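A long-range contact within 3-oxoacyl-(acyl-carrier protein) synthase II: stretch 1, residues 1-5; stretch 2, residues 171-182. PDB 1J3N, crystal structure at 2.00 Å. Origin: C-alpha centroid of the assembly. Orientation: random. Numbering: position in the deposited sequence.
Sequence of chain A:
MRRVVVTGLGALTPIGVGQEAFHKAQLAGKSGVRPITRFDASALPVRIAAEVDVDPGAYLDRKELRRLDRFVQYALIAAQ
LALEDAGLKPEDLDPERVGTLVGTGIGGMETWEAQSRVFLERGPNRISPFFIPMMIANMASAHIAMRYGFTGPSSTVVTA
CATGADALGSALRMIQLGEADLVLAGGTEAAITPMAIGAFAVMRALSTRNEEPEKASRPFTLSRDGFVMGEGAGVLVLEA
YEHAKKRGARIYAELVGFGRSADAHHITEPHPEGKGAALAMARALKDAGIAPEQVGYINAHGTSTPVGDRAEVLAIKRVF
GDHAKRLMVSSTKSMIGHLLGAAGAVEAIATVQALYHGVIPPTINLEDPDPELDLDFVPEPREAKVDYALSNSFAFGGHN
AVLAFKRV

Stretch 1 (1-5) MRRVV
Stretch 2 (171-182) ALRMIQLGEADL

The N-terminal residues of 3-oxoacyl-(acyl-carrier protein) synthase II illustrate how a short extended segment can be fastened to the end of a distant helix: apolar contacts at one end, a polar clasp at the other. At least 168 positions separate any two touching residues, yet 469 Å² of surface, both sides summed, is buried between the stretches.

The backbones set the frame. Residues 2–5 are extended (phi/psi -156/149, -78/153, -128/124 and -121/154), with V4 and V5 in a strand. Residues 171–176 are helical, and as stretch 1 advances the register runs backward along the helix: R2 CA lies 5.4 Å from Q176 CA, V4 CA 6.6 Å from L172 CA. Beyond the helix, G178 takes phi/psi 83/14 in a Schellman motif, with G178 N hydrogen-bonded to I175 O at 3.0 Å and E179 N to M174 O at 2.9 Å. A CB here would jam against the preceding carbonyl oxygen, so glycine suits the turn.

Apolar packing centres on V4, whose CA-to-CB bond points toward the helix while those of R3 and V5 point away, the alternation expected of an extended chain. With chi1 t, V4 places CB 3.6 Å from L172 CD1 and CG2 3.8 Å from I175 CG2. L172 (t, p) starts sideways but its end reaches inward; I175 (m, t) points toward the strand. The compact branched valine fills this buried site without polar groups to satisfy. The aliphatic part of Q176 (m, t, chi3 -50°) extends the surface, its CG 3.9 Å from V4 CG2. At the exposed margin M1 (m, t, m) makes van der Waals contacts with the backbone carbonyl and side-chain amide of Q176, M1 CB lying 3.4 Å from Q176 O and M1 CE 3.6 Å from Q176 NE2.

The polar clasp belongs to R2. Its m, t, m rotamer with chi4 174° carries the guanidinium across the end of the helix toward the loop that holds A180 and D181. R2 NH1 forms a salt bridge with D181 OD1 at 2.8 Å, and R2 NH2 donates to the same OD1 at 3.2 Å. R2 NH2 also donates to I175 O at 2.9 Å and, weakly, to A180 O at 3.0 Å. Arginine can thus join a carboxylate and two backbone carbonyls, while I175 CG2 lies over one face of its guanidinium. D181 (m, chi2 -44°) brings its carboxylate to the guanidinium edge.

Water supplies the last link, donating to R2 O at 2.7 Å and accepting from Q176 NE2 at 3.0 Å. The other end of that amide is held within the helix, where R173 NH1 donates to Q176 OE1 at 2.8 Å.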

# COMPACT_ATOMS: atom_id res chain seq x y z
N MET A 1 23.03 -10.56 -5.65
CA MET A 1 22.56 -9.17 -5.41
C MET A 1 23.39 -8.51 -4.31
O MET A 1 24.56 -8.19 -4.51
CB MET A 1 21.08 -9.18 -5.01
CG MET A 1 20.18 -9.97 -5.97
SD MET A 1 18.46 -10.09 -5.42
CE MET A 1 18.63 -11.25 -4.06
N ARG A 2 22.77 -8.32 -3.15
CA ARG A 2 23.43 -7.71 -2.00
C ARG A 2 22.75 -8.14 -0.71
O ARG A 2 21.55 -8.39 -0.68
CB ARG A 2 23.37 -6.18 -2.08
CG ARG A 2 24.20 -5.55 -3.18
CD ARG A 2 24.26 -4.04 -3.01
NE ARG A 2 22.96 -3.39 -3.21
CZ ARG A 2 22.74 -2.10 -3.00
NH1 ARG A 2 23.72 -1.31 -2.58
NH2 ARG A 2 21.54 -1.58 -3.24
N ARG A 3 23.53 -8.23 0.36
CA ARG A 3 22.96 -8.58 1.64
C ARG A 3 22.30 -7.31 2.17
O ARG A 3 22.68 -6.19 1.81
CB ARG A 3 24.04 -9.07 2.60
CG ARG A 3 24.65 -10.41 2.20
CD ARG A 3 25.14 -11.19 3.42
NE ARG A 3 26.30 -10.58 4.06
CZ ARG A 3 26.46 -10.48 5.38
NH1 ARG A 3 25.54 -10.95 6.20
NH2 ARG A 3 27.56 -9.93 5.87
N VAL A 4 21.28 -7.48 2.99
CA VAL A 4 20.57 -6.36 3.57
C VAL A 4 20.55 -6.59 5.07
O VAL A 4 20.10 -7.64 5.54
CB VAL A 4 19.13 -6.27 3.02
CG1 VAL A 4 18.38 -5.15 3.73
CG2 VAL A 4 19.16 -6.04 1.51
N VAL A 5 21.07 -5.62 5.82
CA VAL A 5 21.11 -5.72 7.26
C VAL A 5 20.37 -4.60 7.97
O VAL A 5 20.22 -3.49 7.44
CB VAL A 5 22.57 -5.74 7.77
CG1 VAL A 5 23.29 -6.98 7.24
CG2 VAL A 5 23.29 -4.47 7.34
N ALA A 171 11.01 -3.40 1.21
CA ALA A 171 12.18 -2.53 1.29
C ALA A 171 13.38 -3.42 1.05
O ALA A 171 14.36 -3.02 0.44
CB ALA A 171 12.28 -1.87 2.67
N LEU A 172 13.29 -4.65 1.56
CA LEU A 172 14.36 -5.63 1.35
C LEU A 172 14.60 -5.75 -0.15
O LEU A 172 15.74 -5.68 -0.61
CB LEU A 172 13.94 -7.00 1.89
CG LEU A 172 14.80 -8.21 1.48
CD1 LEU A 172 16.18 -8.12 2.13
CD2 LEU A 172 14.10 -9.50 1.91
N ARG A 173 13.51 -5.91 -0.90
CA ARG A 173 13.59 -6.06 -2.35
C ARG A 173 14.19 -4.83 -3.02
O ARG A 173 15.01 -4.93 -3.92
CB ARG A 173 12.21 -6.33 -2.94
CG ARG A 173 11.59 -7.63 -2.48
CD ARG A 173 12.53 -8.82 -2.69
NE ARG A 173 11.84 -10.08 -2.42
CZ ARG A 173 12.41 -11.17 -1.92
NH1 ARG A 173 13.71 -11.16 -1.62
NH2 ARG A 173 11.69 -12.26 -1.72
N MET A 174 13.73 -3.66 -2.57
CA MET A 174 14.19 -2.38 -3.06
C MET A 174 15.72 -2.27 -2.98
O MET A 174 16.37 -1.77 -3.90
CB MET A 174 13.52 -1.29 -2.22
CG MET A 174 13.43 0.08 -2.82
SD MET A 174 12.54 1.13 -1.63
CE MET A 174 10.86 0.77 -2.02
N ILE A 175 16.30 -2.71 -1.87
CA ILE A 175 17.75 -2.65 -1.73
C ILE A 175 18.43 -3.77 -2.53
O ILE A 175 19.43 -3.53 -3.21
CB ILE A 175 18.19 -2.73 -0.23
CG1 ILE A 175 17.56 -1.56 0.56
CG2 ILE A 175 19.70 -2.66 -0.13
CD1 ILE A 175 17.86 -1.58 2.05
N GLN A 176 17.88 -4.98 -2.48
CA GLN A 176 18.46 -6.10 -3.23
C GLN A 176 18.49 -5.81 -4.73
O GLN A 176 19.41 -6.21 -5.44
CB GLN A 176 17.65 -7.39 -3.01
CG GLN A 176 17.62 -7.92 -1.59
CD GLN A 176 16.81 -9.20 -1.49
OE1 GLN A 176 15.68 -9.27 -1.97
NE2 GLN A 176 17.39 -10.23 -0.87
N LEU A 177 17.45 -5.11 -5.21
CA LEU A 177 17.32 -4.76 -6.61
C LEU A 177 18.16 -3.54 -7.02
O LEU A 177 18.24 -3.20 -8.20
CB LEU A 177 15.84 -4.49 -6.94
CG LEU A 177 14.83 -5.64 -6.85
CD1 LEU A 177 13.43 -5.10 -6.63
CD2 LEU A 177 14.89 -6.47 -8.13
N GLY A 178 18.78 -2.88 -6.04
CA GLY A 178 19.60 -1.72 -6.35
C GLY A 178 18.86 -0.40 -6.49
O GLY A 178 19.43 0.58 -6.98
N GLU A 179 17.60 -0.35 -6.06
CA GLU A 179 16.80 0.88 -6.17
C GLU A 179 17.13 1.85 -5.04
O GLU A 179 16.76 3.03 -5.09
CB GLU A 179 15.30 0.55 -6.14
CG GLU A 179 14.86 -0.45 -7.22
CD GLU A 179 13.39 -0.82 -7.13
OE1 GLU A 179 12.91 -1.10 -6.01
OE2 GLU A 179 12.71 -0.83 -8.18
N ALA A 180 17.82 1.36 -4.02
CA ALA A 180 18.20 2.17 -2.88
C ALA A 180 19.27 1.43 -2.10
O ALA A 180 19.41 0.21 -2.22
CB ALA A 180 16.97 2.42 -1.98
N ASP A 181 20.03 2.17 -1.29
CA ASP A 181 21.08 1.57 -0.48
C ASP A 181 20.68 1.52 0.98
O ASP A 181 21.16 0.68 1.74
CB ASP A 181 22.38 2.35 -0.64
CG ASP A 181 22.82 2.41 -2.08
OD1 ASP A 181 22.74 1.35 -2.73
OD2 ASP A 181 23.23 3.49 -2.55
N LEU A 182 19.78 2.41 1.36
CA LEU A 182 19.29 2.46 2.73
C LEU A 182 17.81 2.81 2.67
O LEU A 182 17.40 3.63 1.84
CB LEU A 182 20.08 3.51 3.52
CG LEU A 182 20.01 3.48 5.05
CD1 LEU A 182 21.13 4.30 5.64
CD2 LEU A 182 18.65 3.99 5.51
O HOH W 1 20.07 -10.39 0.49